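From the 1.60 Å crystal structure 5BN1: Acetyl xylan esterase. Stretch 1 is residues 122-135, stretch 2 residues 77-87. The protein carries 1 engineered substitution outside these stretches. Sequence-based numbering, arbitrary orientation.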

# COMPACT_ATOMS: atom_id res chain seq x y z
N LEU A 122 -25.59 37.22 -7.11
CA LEU A 122 -26.94 37.79 -6.91
C LEU A 122 -27.90 36.83 -6.41
O LEU A 122 -28.83 37.28 -5.61
CB LEU A 122 -27.41 38.35 -8.33
CG LEU A 122 -26.73 39.53 -8.89
CD1 LEU A 122 -27.18 39.81 -10.36
CD2 LEU A 122 -26.91 40.75 -7.99
N GLU A 123 -27.85 35.57 -6.73
CA GLU A 123 -28.75 34.53 -6.24
C GLU A 123 -28.51 34.32 -4.72
O GLU A 123 -29.43 34.00 -3.93
CB GLU A 123 -28.52 33.18 -7.00
CG GLU A 123 -29.15 31.94 -6.39
CD GLU A 123 -28.66 30.61 -6.99
OE1 GLU A 123 -27.94 30.58 -8.05
OE2 GLU A 123 -29.03 29.59 -6.35
N THR A 124 -27.24 34.36 -4.34
CA THR A 124 -26.86 34.03 -2.99
C THR A 124 -27.09 35.20 -2.00
O THR A 124 -27.47 34.97 -0.84
CB THR A 124 -25.33 33.60 -2.99
OG1 THR A 124 -25.25 32.49 -3.91
CG2 THR A 124 -24.95 33.17 -1.57
N LYS A 125 -26.87 36.41 -2.42
CA LYS A 125 -26.87 37.57 -1.58
C LYS A 125 -28.15 37.65 -0.66
O LYS A 125 -28.02 37.84 0.55
CB LYS A 125 -26.68 38.81 -2.37
CG LYS A 125 -26.85 40.06 -1.61
CD LYS A 125 -26.56 41.25 -2.41
CE LYS A 125 -26.62 42.45 -1.47
NZ LYS A 125 -26.62 43.61 -2.32
N PRO A 126 -29.33 37.36 -1.22
CA PRO A 126 -30.54 37.50 -0.34
C PRO A 126 -30.70 36.45 0.72
O PRO A 126 -31.46 36.72 1.69
CB PRO A 126 -31.75 37.36 -1.32
CG PRO A 126 -31.19 37.25 -2.68
CD PRO A 126 -29.68 37.20 -2.64
N LEU A 127 -29.94 35.33 0.62
CA LEU A 127 -30.04 34.18 1.42
C LEU A 127 -29.03 34.16 2.55
O LEU A 127 -29.09 33.22 3.38
CB LEU A 127 -29.92 32.92 0.60
CG LEU A 127 -30.76 32.87 -0.68
CD1 LEU A 127 -30.55 31.60 -1.49
CD2 LEU A 127 -32.22 33.03 -0.30
N VAL A 128 -28.13 35.09 2.58
CA VAL A 128 -27.02 35.03 3.52
C VAL A 128 -26.81 36.36 4.14
O VAL A 128 -27.36 37.45 3.74
CB VAL A 128 -25.66 34.68 2.78
CG1 VAL A 128 -25.84 33.40 2.18
CG2 VAL A 128 -25.22 35.75 1.82
N LYS A 129 -26.03 36.38 5.22
CA LYS A 129 -25.57 37.62 5.77
C LYS A 129 -24.59 38.43 5.01
O LYS A 129 -24.67 39.64 4.94
CB LYS A 129 -25.01 37.50 7.26
CG LYS A 129 -25.96 36.77 8.21
CD LYS A 129 -25.48 36.73 9.69
CE LYS A 129 -26.49 36.15 10.72
NZ LYS A 129 -27.51 35.25 10.21
N GLY A 130 -23.60 37.80 4.32
CA GLY A 130 -22.69 38.52 3.56
C GLY A 130 -21.85 37.57 2.61
O GLY A 130 -21.91 36.37 2.82
N ILE A 131 -21.20 38.21 1.67
CA ILE A 131 -20.38 37.49 0.66
C ILE A 131 -19.07 38.16 0.66
O ILE A 131 -18.90 39.38 0.65
CB ILE A 131 -21.04 37.55 -0.70
CG1 ILE A 131 -22.31 36.70 -0.67
CG2 ILE A 131 -20.05 37.05 -1.80
CD1 ILE A 131 -23.13 36.80 -1.93
N ILE A 132 -17.97 37.32 0.58
CA ILE A 132 -16.68 37.82 0.41
C ILE A 132 -16.08 37.31 -0.93
O ILE A 132 -16.09 36.13 -1.14
CB ILE A 132 -15.65 37.31 1.51
CG1 ILE A 132 -16.23 37.63 2.91
CG2 ILE A 132 -14.33 38.00 1.34
CD1 ILE A 132 -16.50 36.48 3.79
N LEU A 133 -15.81 38.22 -1.86
CA LEU A 133 -15.28 37.87 -3.15
C LEU A 133 -13.82 38.11 -3.09
O LEU A 133 -13.27 39.18 -2.99
CB LEU A 133 -15.92 38.80 -4.25
CG LEU A 133 -17.32 38.32 -4.48
CD1 LEU A 133 -18.00 39.38 -5.37
CD2 LEU A 133 -17.41 37.06 -5.25
N MET A 134 -13.07 36.96 -3.29
CA MET A 134 -11.66 37.06 -3.43
C MET A 134 -11.24 36.89 -4.86
O MET A 134 -11.72 36.05 -5.55
CB MET A 134 -11.01 35.86 -2.66
CG MET A 134 -11.39 35.76 -1.21
SD MET A 134 -10.70 34.27 -0.27
CE MET A 134 -8.98 34.74 -0.31
N THR A 135 -10.35 37.71 -5.30
CA THR A 135 -9.87 37.64 -6.71
C THR A 135 -9.09 36.33 -6.89
O THR A 135 -8.50 35.85 -5.89
CB THR A 135 -8.94 38.76 -7.17
OG1 THR A 135 -7.73 38.85 -6.37
CG2 THR A 135 -9.64 40.13 -6.96
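Stretch 2 77-87: VIAQKPDWVSI

Stretch 2 repeats the course of stretch 1: each enters from a helix, passes through a short connection and ends in a β-strand, and the two strands pair side by side. In stretch 1 Leu122 to Thr124 belong to a helix that begins earlier in the chain, a 3-10 segment covers Lys125 to Leu127, and the strand spans Gly130 to Met134. In stretch 2 helical residues Val77 and Ile78 lead into a type I turn from Ile78 to Lys81, closed by a hydrogen bond from Lys81 N to Ile78 O (3.1 Å). Lys81 departs from helical geometry with positive phi (phi/psi 45°/54°), and Pro82 and Asp83, with phi/psi of -71°/157° and -88°/-33°, bring the chain to the strand that starts at Trp84 and continues beyond Ile87.

The strands run parallel, their axes 11° apart and 4.6 Å at closest approach. Trp84 lies beside Gly130, Val85 beside Ile131, Ser86 beside Ile132 and Ile87 beside Leu133, with CA-CA separations of 4.5 to 5.2 Å. As expected for parallel pairing, alternate residues of each strand use both backbone groups to bond across. Gly130 N donates to Asp83 O (3.1 Å) and Gly130 O accepts from Val85 N (3.1 Å); Ile132 N donates to Val85 O (2.8 Å) and Ile132 O accepts from Ile87 N (2.9 Å); Met134 N donates to Ile87 O (2.8 Å). Asp83 O also takes a weak bond from Lys129 N (2.8 Å), whose angle of 118° is far from linear. CA-H...O contacts supplement the ladder, among them Trp84 CA to Gly130 O at 3.2 Å. Before the strands, one water donates to both Leu127 O (2.7 Å) and Pro82 O (2.8 Å), linking two carbonyls that cannot bond each other directly.

The side chains of Trp84, Ile132 and Ser86 share one face of the sheet. The Trp84 ring lies across Gly130, whose CA sits 3.7 Å from the centroid of the six-membered ring in a CH-pi contact over its face. The absence of a side chain permits this fit, since an ideal CB on Gly130 would come within 2.2 Å of Trp84 CZ3. Lys129 CB approaches Trp84 NE1 at 4.1 Å, and Ile132 CD1 packs 3.8 Å from Trp84 CE3. Farther along, Met134 SD comes to 3.5 Å from Ser86 OG.

Val85, Ile87, Ile131 and Leu133 occupy the other face. Ile87 CD1 contacts both Leu133 CD2 (3.9 Å) and Ile131 CG2 (4.3 Å), while Val85 CG2 meets Val128 CG1 at 4.3 Å and Thr124 CG2 at 4.2 Å. Apolar packing continues ahead of the strands, where Ile78 CD1 lies 3.9 Å from Leu127 CD1 of the 3-10 segment. At the entrance to the strands, Lys129 NZ forms a salt bridge with Asp83 OD1 (2.8 Å), adding a charged side-chain link beside the backbone bonds to Asp83 O. Altogether the two stretches bury 857 Å² between them.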

# COMPACT_ATOMS: atom_id res chain seq x y z
N VAL A 77 -23.49 25.04 -1.42
CA VAL A 77 -23.58 26.31 -0.83
C VAL A 77 -24.99 26.49 -0.23
O VAL A 77 -25.12 26.59 0.97
CB VAL A 77 -23.25 27.47 -1.77
CG1 VAL A 77 -23.35 28.79 -1.16
CG2 VAL A 77 -21.80 27.27 -2.34
N ILE A 78 -25.97 26.60 -1.11
CA ILE A 78 -27.34 26.98 -0.61
C ILE A 78 -27.83 26.06 0.45
O ILE A 78 -28.26 26.56 1.51
CB ILE A 78 -28.33 27.04 -1.82
CG1 ILE A 78 -27.89 28.04 -2.87
CG2 ILE A 78 -29.72 27.50 -1.24
CD1 ILE A 78 -27.50 29.34 -2.47
N ALA A 79 -27.72 24.78 0.26
CA ALA A 79 -28.28 23.78 1.15
C ALA A 79 -27.52 23.74 2.50
O ALA A 79 -28.04 23.19 3.46
CB ALA A 79 -28.30 22.47 0.47
N GLN A 80 -26.31 24.32 2.57
CA GLN A 80 -25.53 24.43 3.82
C GLN A 80 -25.95 25.54 4.71
O GLN A 80 -25.44 25.73 5.82
CB GLN A 80 -24.02 24.63 3.48
CG GLN A 80 -23.50 23.58 2.55
CD GLN A 80 -23.63 22.12 3.02
OE1 GLN A 80 -23.43 21.82 4.18
NE2 GLN A 80 -23.97 21.23 2.11
N LYS A 81 -26.85 26.37 4.22
CA LYS A 81 -27.33 27.53 4.95
C LYS A 81 -26.28 28.34 5.61
O LYS A 81 -26.33 28.63 6.80
CB LYS A 81 -28.35 27.05 6.00
CG LYS A 81 -29.45 26.17 5.43
CD LYS A 81 -30.32 26.96 4.43
CE LYS A 81 -31.55 26.17 3.94
NZ LYS A 81 -32.33 25.85 5.17
N PRO A 82 -25.26 28.77 4.88
CA PRO A 82 -24.34 29.64 5.47
C PRO A 82 -24.73 31.01 5.76
O PRO A 82 -25.64 31.59 5.14
CB PRO A 82 -23.20 29.68 4.39
CG PRO A 82 -24.02 29.55 3.08
CD PRO A 82 -25.07 28.59 3.41
N ASP A 83 -24.06 31.65 6.68
CA ASP A 83 -24.21 33.07 6.94
C ASP A 83 -23.34 33.98 6.14
O ASP A 83 -23.67 34.99 5.63
CB ASP A 83 -24.00 33.37 8.41
CG ASP A 83 -24.97 32.62 9.27
OD1 ASP A 83 -26.26 32.94 9.11
OD2 ASP A 83 -24.67 31.67 10.02
N TRP A 84 -22.08 33.47 5.82
CA TRP A 84 -21.16 34.16 5.03
C TRP A 84 -20.55 33.16 4.02
O TRP A 84 -20.33 31.99 4.36
CB TRP A 84 -20.01 34.72 5.83
CG TRP A 84 -20.33 35.83 6.67
CD1 TRP A 84 -20.89 35.77 7.90
CD2 TRP A 84 -20.17 37.23 6.33
NE1 TRP A 84 -21.10 37.08 8.33
CE2 TRP A 84 -20.68 37.97 7.40
CE3 TRP A 84 -19.71 37.89 5.19
CZ2 TRP A 84 -20.70 39.34 7.39
CZ3 TRP A 84 -19.69 39.28 5.21
CH2 TRP A 84 -20.18 39.97 6.30
N VAL A 85 -20.47 33.62 2.77
CA VAL A 85 -19.88 32.82 1.70
C VAL A 85 -18.72 33.56 1.11
O VAL A 85 -18.76 34.67 0.62
CB VAL A 85 -20.88 32.47 0.56
CG1 VAL A 85 -20.23 31.63 -0.56
CG2 VAL A 85 -22.02 31.69 1.10
N SER A 86 -17.53 32.91 1.15
CA SER A 86 -16.27 33.37 0.58
C SER A 86 -16.00 32.56 -0.71
O SER A 86 -16.07 31.33 -0.72
CB SER A 86 -15.05 33.18 1.50
OG SER A 86 -13.89 33.65 0.93
N ILE A 87 -15.83 33.30 -1.79
CA ILE A 87 -15.60 32.73 -3.13
C ILE A 87 -14.24 33.16 -3.60
O ILE A 87 -13.89 34.33 -3.69
CB ILE A 87 -16.67 33.18 -4.18
CG1 ILE A 87 -18.04 32.92 -3.58
CG2 ILE A 87 -16.40 32.52 -5.51
CD1 ILE A 87 -19.12 33.70 -4.38
O HOH W 1 -27.95 30.77 3.89